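Local structure of chitosanase (Gynuella sunshinyii YC6258, 6X2Q) at residues 48-61 with 73-85. The protein probably hydrolyses chitosan as a family 46 glycoside hydrolase of the lysozyme clan, and binds chitosan-derived glucosamine units in its cleft. Numbering follows the deposited sequence.
Sequences SATGDMLEVIQRYS and LPRLQQLAASEDG. With GCS (2-amino-2-deoxy-beta-D-glucopyranose), chain B.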
loop_
_atom_site.group_PDB
_atom_site.type_symbol
_atom_site.label_atom_id
_atom_site.label_comp_id
_atom_site.label_asym_id
_atom_site.label_seq_id
_atom_site.Cartn_x
_atom_site.Cartn_y
_atom_site.Cartn_z
ATOM N N SER A 48 -5.751 -10.264 -7.300
ATOM C CA SER A 48 -6.034 -10.989 -8.535
ATOM C C SER A 48 -6.417 -10.045 -9.665
ATOM O O SER A 48 -5.980 -10.218 -10.811
ATOM C CB SER A 48 -7.169 -11.992 -8.322
ATOM O OG SER A 48 -6.957 -12.806 -7.190
ATOM N N ALA A 49 -7.298 -9.082 -9.380
ATOM C CA ALA A 49 -7.812 -8.212 -10.434
ATOM C C ALA A 49 -6.785 -7.201 -10.949
ATOM O O ALA A 49 -6.908 -6.753 -12.094
ATOM C CB ALA A 49 -9.062 -7.479 -9.944
ATOM N N THR A 50 -5.772 -6.830 -10.165
ATOM C CA THR A 50 -4.957 -5.670 -10.521
ATOM C C THR A 50 -3.568 -6.006 -11.064
ATOM O O THR A 50 -2.772 -5.081 -11.248
ATOM C CB THR A 50 -4.806 -4.701 -9.333
ATOM O OG1 THR A 50 -4.266 -5.380 -8.187
ATOM C CG2 THR A 50 -6.152 -4.034 -8.986
ATOM N N GLY A 51 -3.260 -7.285 -11.259
ATOM C CA GLY A 51 -2.002 -7.689 -11.909
ATOM C C GLY A 51 -0.778 -7.810 -11.023
ATOM O O GLY A 51 0.209 -8.302 -11.517
ATOM N N ASP A 52 -0.837 -7.405 -9.763
ATOM C CA ASP A 52 0.382 -7.449 -8.918
ATOM C C ASP A 52 0.523 -8.839 -8.312
ATOM O O ASP A 52 1.628 -9.261 -8.113
ATOM C CB ASP A 52 0.533 -6.223 -8.006
ATOM C CG ASP A 52 -0.581 -6.021 -7.013
ATOM O OD1 ASP A 52 -0.346 -5.390 -6.004
ATOM O OD2 ASP A 52 -1.653 -6.507 -7.273
ATOM N N MET A 53 -0.585 -9.544 -8.122
ATOM C CA MET A 53 -0.503 -10.942 -7.647
ATOM C C MET A 53 0.136 -11.784 -8.758
ATOM O O MET A 53 0.936 -12.634 -8.451
ATOM C CB MET A 53 -1.874 -11.502 -7.293
ATOM C CG MET A 53 -1.879 -12.984 -7.180
ATOM S SD MET A 53 -3.429 -13.643 -6.640
ATOM C CE MET A 53 -3.460 -13.108 -4.947
ATOM N N LEU A 54 -0.197 -11.485 -10.005
ATOM C CA LEU A 54 0.353 -12.187 -11.177
ATOM C C LEU A 54 1.862 -11.961 -11.253
ATOM O O LEU A 54 2.554 -12.911 -11.437
ATOM C CB LEU A 54 -0.331 -11.688 -12.448
ATOM C CG LEU A 54 0.310 -12.186 -13.735
ATOM C CD1 LEU A 54 0.050 -13.662 -13.926
ATOM C CD2 LEU A 54 -0.170 -11.417 -14.932
ATOM N N GLU A 55 2.318 -10.728 -11.102
ATOM C CA GLU A 55 3.742 -10.472 -11.201
ATOM C C GLU A 55 4.523 -11.250 -10.147
ATOM O O GLU A 55 5.584 -11.805 -10.447
ATOM C CB GLU A 55 4.021 -8.984 -11.090
ATOM C CG GLU A 55 5.453 -8.689 -11.401
ATOM C CD GLU A 55 5.833 -7.280 -11.080
ATOM O OE1 GLU A 55 7.045 -6.993 -11.086
ATOM O OE2 GLU A 55 4.923 -6.464 -10.821
ATOM N N VAL A 56 4.005 -11.320 -8.916
ATOM C CA VAL A 56 4.699 -12.055 -7.864
ATOM C C VAL A 56 4.865 -13.519 -8.268
ATOM O O VAL A 56 5.973 -14.079 -8.229
ATOM C CB VAL A 56 3.945 -11.915 -6.528
ATOM C CG1 VAL A 56 4.492 -12.875 -5.493
ATOM C CG2 VAL A 56 4.004 -10.465 -6.004
ATOM N N ILE A 57 3.768 -14.152 -8.694
ATOM C CA ILE A 57 3.825 -15.571 -9.009
ATOM C C ILE A 57 4.666 -15.801 -10.252
ATOM O O ILE A 57 5.467 -16.738 -10.296
ATOM C CB ILE A 57 2.399 -16.146 -9.123
ATOM C CG1 ILE A 57 1.746 -16.109 -7.737
ATOM C CG2 ILE A 57 2.386 -17.598 -9.686
ATOM C CD1 ILE A 57 0.243 -16.354 -7.726
ATOM N N GLN A 58 4.562 -14.917 -11.251
ATOM C CA GLN A 58 5.404 -15.063 -12.438
ATOM C C GLN A 58 6.883 -14.966 -12.084
ATOM O O GLN A 58 7.689 -15.812 -12.493
ATOM C CB GLN A 58 5.037 -14.026 -13.499
ATOM C CG GLN A 58 3.864 -14.469 -14.351
ATOM C CD GLN A 58 3.460 -13.459 -15.414
ATOM O OE1 GLN A 58 3.731 -12.257 -15.296
ATOM N NE2 GLN A 58 2.784 -13.947 -16.457
ATOM N N ARG A 59 7.267 -13.944 -11.319
ATOM C CA ARG A 59 8.675 -13.834 -10.966
ATOM C C ARG A 59 9.119 -15.037 -10.149
ATOM O O ARG A 59 10.218 -15.557 -10.349
ATOM C CB ARG A 59 8.933 -12.533 -10.219
ATOM C CG ARG A 59 8.580 -11.345 -11.074
ATOM C CD ARG A 59 8.906 -10.048 -10.400
ATOM N NE ARG A 59 10.340 -9.870 -10.291
ATOM C CZ ARG A 59 10.907 -8.747 -9.875
ATOM N NH1 ARG A 59 10.147 -7.716 -9.548
ATOM N NH2 ARG A 59 12.227 -8.657 -9.792
ATOM N N TYR A 60 8.265 -15.508 -9.242
ATOM C CA TYR A 60 8.626 -16.662 -8.441
ATOM C C TYR A 60 8.784 -17.898 -9.316
ATOM O O TYR A 60 9.670 -18.727 -9.078
ATOM C CB TYR A 60 7.571 -16.886 -7.369
ATOM C CG TYR A 60 7.853 -18.032 -6.425
ATOM C CD1 TYR A 60 8.998 -18.040 -5.628
ATOM C CD2 TYR A 60 6.964 -19.099 -6.314
ATOM C CE1 TYR A 60 9.251 -19.090 -4.745
ATOM C CE2 TYR A 60 7.206 -20.154 -5.439
ATOM C CZ TYR A 60 8.355 -20.154 -4.665
ATOM O OH TYR A 60 8.595 -21.198 -3.790
ATOM N N SER A 61 7.954 -18.012 -10.353
ATOM C CA SER A 61 7.974 -19.190 -11.206
ATOM C C SER A 61 9.198 -19.202 -12.102
ATOM O O SER A 61 9.640 -20.274 -12.533
ATOM C CB SER A 61 6.700 -19.239 -12.031
ATOM O OG SER A 61 5.607 -19.562 -11.180
ATOM N N LEU A 73 -1.416 -19.678 -13.158
ATOM C CA LEU A 73 -0.898 -18.656 -14.064
ATOM C C LEU A 73 -1.802 -18.372 -15.262
ATOM O O LEU A 73 -2.024 -17.184 -15.560
ATOM C CB LEU A 73 0.513 -19.045 -14.514
ATOM C CG LEU A 73 1.605 -18.663 -13.521
ATOM C CD1 LEU A 73 2.951 -19.180 -14.016
ATOM C CD2 LEU A 73 1.624 -17.153 -13.370
ATOM N N PRO A 74 -2.333 -19.364 -15.985
ATOM C CA PRO A 74 -3.317 -19.038 -17.036
ATOM C C PRO A 74 -4.498 -18.216 -16.538
ATOM O O PRO A 74 -4.838 -17.193 -17.145
ATOM C CB PRO A 74 -3.751 -20.425 -17.537
ATOM C CG PRO A 74 -2.573 -21.288 -17.272
ATOM C CD PRO A 74 -2.048 -20.809 -15.947
ATOM N N ARG A 75 -5.127 -18.632 -15.439
ATOM C CA ARG A 75 -6.303 -17.928 -14.942
ATOM C C ARG A 75 -5.954 -16.512 -14.487
ATOM O O ARG A 75 -6.613 -15.540 -14.880
ATOM C CB ARG A 75 -6.938 -18.732 -13.805
ATOM C CG ARG A 75 -8.346 -18.283 -13.429
ATOM C CD ARG A 75 -9.144 -17.815 -14.649
ATOM N NE ARG A 75 -10.437 -17.271 -14.239
ATOM C CZ ARG A 75 -11.166 -16.420 -14.956
ATOM N NH1 ARG A 75 -10.748 -16.001 -16.149
ATOM N NH2 ARG A 75 -12.319 -15.991 -14.471
ATOM N N LEU A 76 -4.915 -16.384 -13.651
ATOM C CA LEU A 76 -4.426 -15.069 -13.240
ATOM C C LEU A 76 -4.110 -14.192 -14.444
ATOM O O LEU A 76 -4.433 -12.999 -14.453
ATOM C CB LEU A 76 -3.191 -15.232 -12.360
ATOM C CG LEU A 76 -3.455 -16.004 -11.071
ATOM C CD1 LEU A 76 -2.157 -16.165 -10.291
ATOM C CD2 LEU A 76 -4.524 -15.335 -10.226
ATOM N N GLN A 77 -3.494 -14.773 -15.478
ATOM C CA GLN A 77 -3.242 -14.031 -16.709
ATOM C C GLN A 77 -4.539 -13.463 -17.281
ATOM O O GLN A 77 -4.602 -12.285 -17.647
ATOM C CB GLN A 77 -2.554 -14.932 -17.734
ATOM C CG GLN A 77 -1.130 -14.513 -18.084
ATOM C CD GLN A 77 -0.342 -15.636 -18.765
ATOM O OE1 GLN A 77 -0.923 -16.600 -19.280
ATOM N NE2 GLN A 77 0.982 -15.507 -18.777
ATOM N N GLN A 78 -5.585 -14.292 -17.367
ATOM C CA GLN A 78 -6.862 -13.813 -17.889
ATOM C C GLN A 78 -7.440 -12.722 -16.993
ATOM O O GLN A 78 -7.907 -11.685 -17.480
ATOM C CB GLN A 78 -7.851 -14.974 -18.026
ATOM N N LEU A 79 -7.414 -12.942 -15.676
ATOM C CA LEU A 79 -7.973 -11.970 -14.746
ATOM C C LEU A 79 -7.246 -10.634 -14.837
ATOM O O LEU A 79 -7.874 -9.571 -14.852
ATOM C CB LEU A 79 -7.919 -12.517 -13.326
ATOM C CG LEU A 79 -8.906 -13.626 -12.971
ATOM C CD1 LEU A 79 -8.617 -14.199 -11.579
ATOM C CD2 LEU A 79 -10.336 -13.121 -13.063
ATOM N N ALA A 80 -5.918 -10.663 -14.903
ATOM C CA ALA A 80 -5.178 -9.409 -14.957
ATOM C C ALA A 80 -5.459 -8.667 -16.255
ATOM O O ALA A 80 -5.541 -7.434 -16.271
ATOM C CB ALA A 80 -3.680 -9.676 -14.793
ATOM N N ALA A 81 -5.634 -9.406 -17.354
ATOM C CA ALA A 81 -5.793 -8.769 -18.658
ATOM C C ALA A 81 -7.044 -7.897 -18.721
ATOM O O ALA A 81 -7.058 -6.880 -19.425
ATOM C CB ALA A 81 -5.824 -9.831 -19.754
ATOM N N SER A 82 -8.089 -8.259 -17.983
ATOM C CA SER A 82 -9.340 -7.514 -18.005
ATOM C C SER A 82 -9.651 -6.820 -16.680
ATOM O O SER A 82 -10.728 -6.231 -16.545
ATOM C CB SER A 82 -10.488 -8.448 -18.383
ATOM O OG SER A 82 -10.630 -9.460 -17.402
ATOM N N GLU A 83 -8.739 -6.866 -15.705
ATOM C CA GLU A 83 -8.979 -6.317 -14.367
ATOM C C GLU A 83 -10.248 -6.907 -13.747
ATOM O O GLU A 83 -11.086 -6.204 -13.178
ATOM C CB GLU A 83 -9.040 -4.788 -14.404
ATOM C CG GLU A 83 -8.123 -4.157 -15.444
ATOM C CD GLU A 83 -7.878 -2.680 -15.194
ATOM O OE1 GLU A 83 -8.046 -2.238 -14.037
ATOM O OE2 GLU A 83 -7.510 -1.965 -16.153
ATOM N N ASP A 84 -10.374 -8.223 -13.852
ATOM C CA ASP A 84 -11.560 -8.950 -13.428
ATOM C C ASP A 84 -11.429 -9.400 -11.977
ATOM O O ASP A 84 -10.380 -9.904 -11.557
ATOM C CB ASP A 84 -11.779 -10.158 -14.355
ATOM C CG ASP A 84 -13.071 -10.936 -14.053
ATOM O OD1 ASP A 84 -13.773 -10.618 -13.069
ATOM O OD2 ASP A 84 -13.383 -11.886 -14.816
ATOM N N GLY A 85 -12.516 -9.239 -11.222
ATOM C CA GLY A 85 -12.583 -9.580 -9.821
ATOM C C GLY A 85 -13.145 -10.942 -9.511
ATOM O O GLY A 85 -13.364 -11.250 -8.333
HETATM C C1 GCS B . -4.253 -2.192 -4.426
HETATM C C2 GCS B . -3.541 -2.970 -5.515
HETATM C C3 GCS B . -2.996 -2.005 -6.528
HETATM C C4 GCS B . -4.098 -1.164 -7.153
HETATM C C5 GCS B . -4.991 -0.734 -5.985
HETATM C C6 GCS B . -6.253 0.005 -6.335
HETATM N N2 GCS B . -2.540 -3.857 -5.045
HETATM O O1 GCS B . -4.855 -2.936 -3.368
HETATM O O3 GCS B . -2.395 -2.771 -7.494
HETATM O O4 GCS B . -3.708 -0.517 -8.048
HETATM O O5 GCS B . -5.359 -1.786 -5.131
HETATM O O6 GCS B . -6.885 -0.498 -7.464
HETATM O O HOH W 1 -4.045 -12.089 -11.755
HETATM O O HOH W 2 -4.843 -5.408 -14.091
#
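L54 and L73 interlock where helix 52-61 packs against helix 73-82, the axes running roughly antiparallel at 146° and coming within 9.5 Å of each other. This is knobs-into-holes packing of two helices in the GH46 chitosanase fold: L54 sits among L73, L76, Q77 and A80, while L73 drops among L54, I57, Q58 and S61. The branched leucine at 54 suits this place because its methyls part: CD1 lies 3.9 Å from L76 CB, and CD2 reaches the methyl of A80. With CG anti to the backbone N (chi1 171°), the branch is carried onto the facing helix. L76 crosses I57 at about a right angle, its CD1 3.5 Å from I57 CD1, and W97 of helix 93-100 packs on I57 as well.

Toward the glycan-binding cleft the two backbones draw close, and small residues allow it: G51, the N-cap residue with positive phi, has its CA 3.9 Å from A80 CB. Water links the backbones here, one molecule donating to S48 O and L76 O, another to A49 O and A80 O.

Turned away from helix 73-82, D52 accepts through OD1 from N2 of the glucosamine at 2.8 Å and also pairs there with Y118 OH, while T50 OG1 donates to OD2 from above the carboxylate plane and T47 N binds OD2 too. An asparagine here would probably set its NH2 either against T50 OG1 and T47 N, leaving both without an acceptor, or against the sugar amine, and would lose the negative charge.

Helix 73-82 closes in a Schellman motif at E83, whose CA-H points at A49 O, CA to O 3.1 Å with 161° at the hydrogen.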